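Local coordinates for DNA repair protein RAD7 (Saccharomyces cerevisiae, PDB 5ZB2) that takes part in global genome nucleotide excision repair, as a component of the complex that helps remove damage from nontranscribed DNA in yeast, at residues I13-I16 and S17-S21; V34-K37 and L38-V41; Q112-H115 and E116-L119. All blocks are in the same frame, centred on the assembly; numbering follows the deposited sequence.

Contact 1 (I13-I16 and S17-S21); sequences ITKI and SENIS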
loop_
_atom_site.group_PDB
_atom_site.type_symbol
_atom_site.label_atom_id
_atom_site.label_comp_id
_atom_site.label_asym_id
_atom_site.label_seq_id
_atom_site.Cartn_x
_atom_site.Cartn_y
_atom_site.Cartn_z
ATOM N N ILE A 13 -7.844 -20.259 -15.979
ATOM C CA ILE A 13 -7.157 -19.295 -15.123
ATOM C C ILE A 13 -6.159 -18.480 -15.934
ATOM O O ILE A 13 -6.026 -17.267 -15.742
ATOM C CB ILE A 13 -6.489 -20.022 -13.940
ATOM C CG1 ILE A 13 -7.573 -20.520 -12.973
ATOM C CG2 ILE A 13 -5.496 -19.105 -13.219
ATOM C CD1 ILE A 13 -7.063 -21.399 -11.854
ATOM N N THR A 14 -5.445 -19.126 -16.859
ATOM C CA THR A 14 -4.528 -18.385 -17.719
ATOM C C THR A 14 -5.280 -17.365 -18.563
ATOM O O THR A 14 -4.850 -16.211 -18.687
ATOM C CB THR A 14 -3.741 -19.347 -18.610
ATOM O OG1 THR A 14 -2.912 -20.180 -17.795
ATOM C CG2 THR A 14 -2.857 -18.584 -19.604
ATOM N N LYS A 15 -6.411 -17.767 -19.149
ATOM C CA LYS A 15 -7.197 -16.831 -19.945
ATOM C C LYS A 15 -7.665 -15.660 -19.092
ATOM O O LYS A 15 -7.562 -14.498 -19.500
ATOM C CB LYS A 15 -8.387 -17.551 -20.581
ATOM C CG LYS A 15 -9.276 -16.665 -21.459
ATOM C CD LYS A 15 -8.492 -15.910 -22.536
ATOM C CE LYS A 15 -7.771 -16.850 -23.494
ATOM N NZ LYS A 15 -6.960 -16.109 -24.500
ATOM N N ILE A 16 -8.180 -15.952 -17.897
ATOM C CA ILE A 16 -8.638 -14.895 -16.998
ATOM C C ILE A 16 -7.487 -13.958 -16.659
ATOM O O ILE A 16 -7.596 -12.734 -16.796
ATOM C CB ILE A 16 -9.258 -15.506 -15.730
ATOM C CG1 ILE A 16 -10.535 -16.275 -16.088
ATOM C CG2 ILE A 16 -9.558 -14.419 -14.701
ATOM C CD1 ILE A 16 -11.087 -17.124 -14.962
ATOM N N SER A 17 -6.368 -14.522 -16.205
ATOM C CA SER A 17 -5.224 -13.701 -15.829
ATOM C C SER A 17 -4.770 -12.821 -16.989
ATOM O O SER A 17 -4.459 -11.639 -16.797
ATOM C CB SER A 17 -4.084 -14.599 -15.347
ATOM O OG SER A 17 -3.107 -13.854 -14.644
ATOM N N GLU A 18 -4.738 -13.375 -18.204
ATOM C CA GLU A 18 -4.317 -12.587 -19.360
ATOM C C GLU A 18 -5.257 -11.413 -19.599
ATOM O O GLU A 18 -4.809 -10.306 -19.924
ATOM C CB GLU A 18 -4.242 -13.470 -20.607
ATOM C CG GLU A 18 -3.081 -14.450 -20.613
ATOM C CD GLU A 18 -3.051 -15.304 -21.867
ATOM O OE1 GLU A 18 -1.975 -15.853 -22.188
ATOM O OE2 GLU A 18 -4.103 -15.423 -22.533
ATOM N N ASN A 19 -6.564 -11.629 -19.442
ATOM C CA ASN A 19 -7.514 -10.552 -19.695
ATOM C C ASN A 19 -7.529 -9.518 -18.579
ATOM O O ASN A 19 -7.875 -8.358 -18.827
ATOM C CB ASN A 19 -8.917 -11.120 -19.905
ATOM C CG ASN A 19 -9.149 -11.571 -21.332
ATOM O OD1 ASN A 19 -9.496 -10.767 -22.198
ATOM N ND2 ASN A 19 -8.951 -12.860 -21.589
ATOM N N ILE A 20 -7.167 -9.901 -17.352
ATOM C CA ILE A 20 -7.003 -8.897 -16.304
ATOM C C ILE A 20 -5.886 -7.936 -16.682
ATOM O O ILE A 20 -6.037 -6.714 -16.575
ATOM C CB ILE A 20 -6.742 -9.564 -14.940
ATOM C CG1 ILE A 20 -7.941 -10.420 -14.522
ATOM C CG2 ILE A 20 -6.474 -8.506 -13.868
ATOM C CD1 ILE A 20 -7.690 -11.280 -13.303
ATOM N N SER A 21 -4.759 -8.471 -17.159
ATOM C CA SER A 21 -3.629 -7.624 -17.530
ATOM C C SER A 21 -4.030 -6.611 -18.594
ATOM O O SER A 21 -3.719 -5.419 -18.484
ATOM C CB SER A 21 -2.469 -8.488 -18.022
ATOM O OG SER A 21 -2.012 -9.345 -16.992
HETATM O O HOH W 1 -5.507 -13.972 -24.117
#

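Contact 2 (V34-K37 and L38-V41); sequences VFNK and LRDV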
loop_
_atom_site.group_PDB
_atom_site.type_symbol
_atom_site.label_atom_id
_atom_site.label_comp_id
_atom_site.label_asym_id
_atom_site.label_seq_id
_atom_site.Cartn_x
_atom_site.Cartn_y
_atom_site.Cartn_z
ATOM N N VAL A 34 -10.659 10.168 -14.193
ATOM C CA VAL A 34 -11.164 10.496 -12.862
ATOM C C VAL A 34 -10.273 11.536 -12.192
ATOM O O VAL A 34 -10.756 12.393 -11.443
ATOM C CB VAL A 34 -11.287 9.222 -12.005
ATOM C CG1 VAL A 34 -11.805 9.556 -10.614
ATOM C CG2 VAL A 34 -12.219 8.232 -12.667
ATOM N N PHE A 35 -8.962 11.474 -12.438
ATOM C CA PHE A 35 -8.063 12.464 -11.853
ATOM C C PHE A 35 -8.183 13.803 -12.568
ATOM O O PHE A 35 -8.096 14.861 -11.933
ATOM C CB PHE A 35 -6.620 11.954 -11.879
ATOM C CG PHE A 35 -6.346 10.863 -10.879
ATOM C CD1 PHE A 35 -6.388 11.127 -9.517
ATOM C CD2 PHE A 35 -6.044 9.577 -11.296
ATOM C CE1 PHE A 35 -6.140 10.126 -8.589
ATOM C CE2 PHE A 35 -5.792 8.571 -10.373
ATOM C CZ PHE A 35 -5.840 8.848 -9.018
ATOM N N ASN A 36 -8.394 13.781 -13.888
ATOM C CA ASN A 36 -8.684 15.020 -14.605
ATOM C C ASN A 36 -9.955 15.670 -14.075
ATOM O O ASN A 36 -10.035 16.898 -13.960
ATOM C CB ASN A 36 -8.817 14.749 -16.104
ATOM C CG ASN A 36 -7.488 14.437 -16.766
ATOM O OD1 ASN A 36 -6.425 14.788 -16.255
ATOM N ND2 ASN A 36 -7.547 13.783 -17.919
ATOM N N LYS A 37 -10.961 14.859 -13.745
ATOM C CA LYS A 37 -12.204 15.399 -13.201
ATOM C C LYS A 37 -11.940 16.211 -11.939
ATOM O O LYS A 37 -12.443 17.330 -11.790
ATOM C CB LYS A 37 -13.189 14.263 -12.917
ATOM C CG LYS A 37 -14.545 14.714 -12.376
ATOM C CD LYS A 37 -15.307 15.569 -13.379
ATOM C CE LYS A 37 -16.687 15.944 -12.854
ATOM N NZ LYS A 37 -17.445 16.789 -13.823
ATOM N N LEU A 38 -11.143 15.665 -11.017
ATOM C CA LEU A 38 -10.815 16.398 -9.796
ATOM C C LEU A 38 -10.164 17.739 -10.119
ATOM O O LEU A 38 -10.552 18.779 -9.575
ATOM C CB LEU A 38 -9.896 15.556 -8.909
ATOM C CG LEU A 38 -9.358 16.238 -7.648
ATOM C CD1 LEU A 38 -10.492 16.705 -6.763
ATOM C CD2 LEU A 38 -8.437 15.296 -6.885
ATOM N N ARG A 39 -9.166 17.732 -11.006
ATOM C CA ARG A 39 -8.491 18.975 -11.363
ATOM C C ARG A 39 -9.437 19.935 -12.075
ATOM O O ARG A 39 -9.421 21.144 -11.812
ATOM C CB ARG A 39 -7.273 18.679 -12.236
ATOM C CG ARG A 39 -6.115 18.040 -11.483
ATOM C CD ARG A 39 -4.925 17.793 -12.400
ATOM N NE ARG A 39 -5.131 16.646 -13.282
ATOM C CZ ARG A 39 -4.739 15.402 -13.017
ATOM N NH1 ARG A 39 -4.109 15.113 -11.885
ATOM N NH2 ARG A 39 -4.978 14.436 -13.892
ATOM N N ASP A 40 -10.271 19.418 -12.980
ATOM C CA ASP A 40 -11.188 20.286 -13.712
ATOM C C ASP A 40 -12.247 20.873 -12.786
ATOM O O ASP A 40 -12.643 22.033 -12.945
ATOM C CB ASP A 40 -11.842 19.513 -14.856
ATOM C CG ASP A 40 -10.853 19.136 -15.947
ATOM O OD1 ASP A 40 -9.854 19.864 -16.130
ATOM O OD2 ASP A 40 -11.078 18.112 -16.626
ATOM N N VAL A 41 -12.713 20.091 -11.808
ATOM C CA VAL A 41 -13.738 20.577 -10.884
ATOM C C VAL A 41 -13.223 21.755 -10.073
ATOM O O VAL A 41 -13.996 22.647 -9.701
ATOM C CB VAL A 41 -14.215 19.428 -9.969
ATOM C CG1 VAL A 41 -14.992 19.963 -8.770
ATOM C CG2 VAL A 41 -15.084 18.457 -10.753
HETATM O O HOH W 2 -6.114 17.655 -15.941
#

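Contact 3 (Q112-H115 and E116-L119); sequences QLNH and ESLL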
loop_
_atom_site.group_PDB
_atom_site.type_symbol
_atom_site.label_atom_id
_atom_site.label_comp_id
_atom_site.label_asym_id
_atom_site.label_seq_id
_atom_site.Cartn_x
_atom_site.Cartn_y
_atom_site.Cartn_z
ATOM N N GLN A 112 9.379 9.597 5.461
ATOM C CA GLN A 112 8.667 8.322 5.483
ATOM C C GLN A 112 9.017 7.418 4.308
ATOM O O GLN A 112 8.546 6.277 4.261
ATOM C CB GLN A 112 7.152 8.563 5.511
ATOM C CG GLN A 112 6.703 9.429 6.677
ATOM C CD GLN A 112 5.200 9.456 6.847
ATOM O OE1 GLN A 112 4.543 8.414 6.835
ATOM N NE2 GLN A 112 4.644 10.655 7.014
ATOM N N LEU A 113 9.830 7.888 3.368
ATOM C CA LEU A 113 10.265 7.042 2.265
ATOM C C LEU A 113 11.052 5.855 2.808
ATOM O O LEU A 113 12.075 6.034 3.474
ATOM C CB LEU A 113 11.116 7.859 1.292
ATOM C CG LEU A 113 11.384 7.237 -0.081
ATOM C CD1 LEU A 113 11.711 8.318 -1.096
ATOM C CD2 LEU A 113 12.518 6.234 -0.029
ATOM N N ASN A 114 10.576 4.643 2.531
ATOM C CA ASN A 114 11.193 3.432 3.058
ATOM C C ASN A 114 11.674 2.541 1.915
ATOM O O ASN A 114 11.606 2.897 0.734
ATOM C CB ASN A 114 10.229 2.680 3.987
ATOM C CG ASN A 114 9.035 2.065 3.255
ATOM O OD1 ASN A 114 8.928 2.117 2.024
ATOM N ND2 ASN A 114 8.133 1.463 4.024
ATOM N N HIS A 115 12.176 1.367 2.300
ATOM C CA HIS A 115 12.726 0.405 1.351
ATOM C C HIS A 115 11.776 0.173 0.180
ATOM O O HIS A 115 12.144 0.351 -0.986
ATOM C CB HIS A 115 13.023 -0.904 2.091
ATOM C CG HIS A 115 13.551 -2.002 1.220
ATOM N ND1 HIS A 115 14.897 -2.271 1.094
ATOM C CD2 HIS A 115 12.912 -2.920 0.457
ATOM C CE1 HIS A 115 15.065 -3.301 0.282
ATOM N NE2 HIS A 115 13.876 -3.711 -0.120
ATOM N N GLU A 116 10.538 -0.223 0.478
ATOM C CA GLU A 116 9.581 -0.520 -0.582
ATOM C C GLU A 116 9.296 0.714 -1.431
ATOM O O GLU A 116 9.183 0.618 -2.657
ATOM C CB GLU A 116 8.293 -1.076 0.026
ATOM C CG GLU A 116 7.199 -1.385 -0.980
ATOM C CD GLU A 116 5.959 -1.971 -0.324
ATOM O OE1 GLU A 116 5.470 -3.006 -0.816
ATOM O OE2 GLU A 116 5.477 -1.402 0.683
ATOM N N SER A 117 9.179 1.884 -0.797
ATOM C CA SER A 117 8.922 3.111 -1.548
ATOM C C SER A 117 10.051 3.398 -2.529
ATOM O O SER A 117 9.804 3.762 -3.684
ATOM C CB SER A 117 8.744 4.290 -0.590
ATOM O OG SER A 117 7.703 4.050 0.332
ATOM N N LEU A 118 11.300 3.238 -2.085
ATOM C CA LEU A 118 12.442 3.549 -2.940
ATOM C C LEU A 118 12.509 2.612 -4.140
ATOM O O LEU A 118 12.814 3.048 -5.257
ATOM C CB LEU A 118 13.736 3.478 -2.128
ATOM C CG LEU A 118 15.015 3.942 -2.826
ATOM C CD1 LEU A 118 14.898 5.382 -3.315
ATOM C CD2 LEU A 118 16.207 3.783 -1.888
ATOM N N LEU A 119 12.229 1.319 -3.935
ATOM C CA LEU A 119 12.299 0.365 -5.039
ATOM C C LEU A 119 11.117 0.510 -5.994
ATOM O O LEU A 119 11.250 0.221 -7.187
ATOM C CB LEU A 119 12.382 -1.062 -4.495
ATOM C CG LEU A 119 13.561 -1.344 -3.555
ATOM C CD1 LEU A 119 13.630 -2.823 -3.210
ATOM C CD2 LEU A 119 14.885 -0.882 -4.148
HETATM O O HOH W 3 6.574 -1.193 2.925
#

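Contact 1 (I13-I16 and S17-S21)
On the long helix 8-41 that opens this C-terminal portion of Rad7, Lys15 serves two residues of the following turn at once, offering its ammonium to Glu18 and its backbone carbonyl to Asn19. The lysine chain is bent at chi2 and chi3 (53° and 60°), which brings NZ round to Glu18 OE2, an i to i+3 salt bridge, fairly long at 3.5 Å. A water bridges the same two groups, accepting from Lys15 NZ at 2.6 Å and donating to Glu18 OE2 at the same distance. The glutamate, extended beyond CG, also lays its carboxylate beside Thr14, with OE1 3.9 Å from Thr14 CG2. This part of the helix lies in the hydrophilic region of Rad7, yet it packs against both Elongin-C and a second copy of the protein. The carbonyl of Lys15 accepts twice: Asn19 N and Asn19 ND2 each lie 3.0 Å from Lys15 O, on opposite faces of its plane. The side-chain donor ND2 stands well above that plane, while the oxygen lies in the plane of the Asn19 amide. An alanine in place of Asn19 is likely to leave Lys15 O with the backbone donor but without ND2, and Thr88 of Elongin-C without a weak hydrogen bond. On the neighbouring flank, Ile16 CG2 meets Ile20 CD1 at 3.9 Å, with Ile16 also packing on Ser91 of Elongin-C.

Contact 2 (V34-K37 and L38-V41)
Arg39 folds back onto Asn36 and Phe35, and its path shows how a long side chain can use the preceding turn of its own helix. CB lies 3.7 Å from Asn36 O, and CG comes to a similar distance from Phe35 O. The chain then bends at chi3 (-76°), turning the guanidinium back above the backbone. NE gives its hydrogen to a water 3.0 Å away, which in turn donates to Asn36 OD1. The centre of the guanidinium sits over Phe35 O, the oxygen standing 3.5 Å from its plane; the same oxygen accepts the backbone bond from Arg39 N. Here, near the C-terminal end of helix 8-41, the arginine also links the helix to the chain leading into the first strand of the leucine-rich repeats, for NH1 donates to the backbone oxygens of Leu70 and Leu72. At the last atom, NH2 passes 3.6 Å from Phe35 CB and makes a nearly straight bond to Asn36 OD1, 2.8 Å long with an angle of 172° at the hydrogen. That oxygen lies in the guanidinium plane, although the amide itself is turned 70° against it. With NH1 engaged too, all three guanidinium nitrogens have partners, which should fix its rotation. On another flank, the aliphatic part of Lys37 runs past Val41, CE reaching CG2 at 3.6 Å, and Val41 packs on Thr88 of Elongin-C.

Contact 3 (Q112-H115 and E116-L119)
With chi1 at 69° the amide of Asn114 stands between its own backbone N and carbonyl carbon, and chi2 near zero turns OD1 toward the backbone of Ser117. The result is a classic N-cap: Asn114 OD1 accepts from Ser117 N at 2.8 Å, the donor lying nearly along the C=O axis, so the side chain supplies an acceptor to an amide of the first turn. Ser117 turns its hydroxyl to the same cap, OG lying beside its own backbone N (chi1 -57°) and coming to 2.8 Å from Asn114 OD1. Phe89 O is a second acceptor for that hydroxyl, whose one proton both oxygens could claim. The other end of the asparagine amide is tied in by a water, which accepts from Asn114 ND2 at 3.3 Å and donates to Glu116 OE2. The same carboxylate oxygen forms a salt bridge with Lys93. Around the helix start, Leu113 CD2 packs on Leu118 CB at 3.7 Å, an apolar contact made by the residue just before the cap. His115 presents one ring face to Leu119, whose CG stands 4.1 Å above it toward the rim; Leu119 CD1 approaches His115 NE2 closely, at 3.2 Å. His115 ND1 is hydrogen-bonded to Thr143 OG1. The capped helix 115-124 follows strand 104-108 in this leucine-rich-repeat solenoid and lies between two similar helices, with Leu113 and Ser117 touching Tyr92 of helix 89-98 and Leu118 packing against Trp144 and Phe147 of helix 141-150.

In the fold
Three local contacts illustrate how side chains about a turn apart pair up along helices and at a helix start in two parts of Rad7. Contacts 1 and 2 share helix 8-41, their centres 31 Å apart, and each touches both Elongin-C and the second Rad7 subunit. Contact 3 belongs to the leucine-rich-repeat solenoid, its centre 30 Å from that of contact 1 and 28 Å from that of contact 2. The longest bound glycol runs near both contacts on helix 8-41, about 7 Å from the Ile20 side chain and about 5 Å from that of Phe35. Two smaller molecules, probably from the crystallisation liquor, lie closer: hexaoxaicosane diol about 4 Å from the Phe35 side chain, and 2-(2-methoxyethoxy)ethanol about 4 Å from the Leu119 side chain.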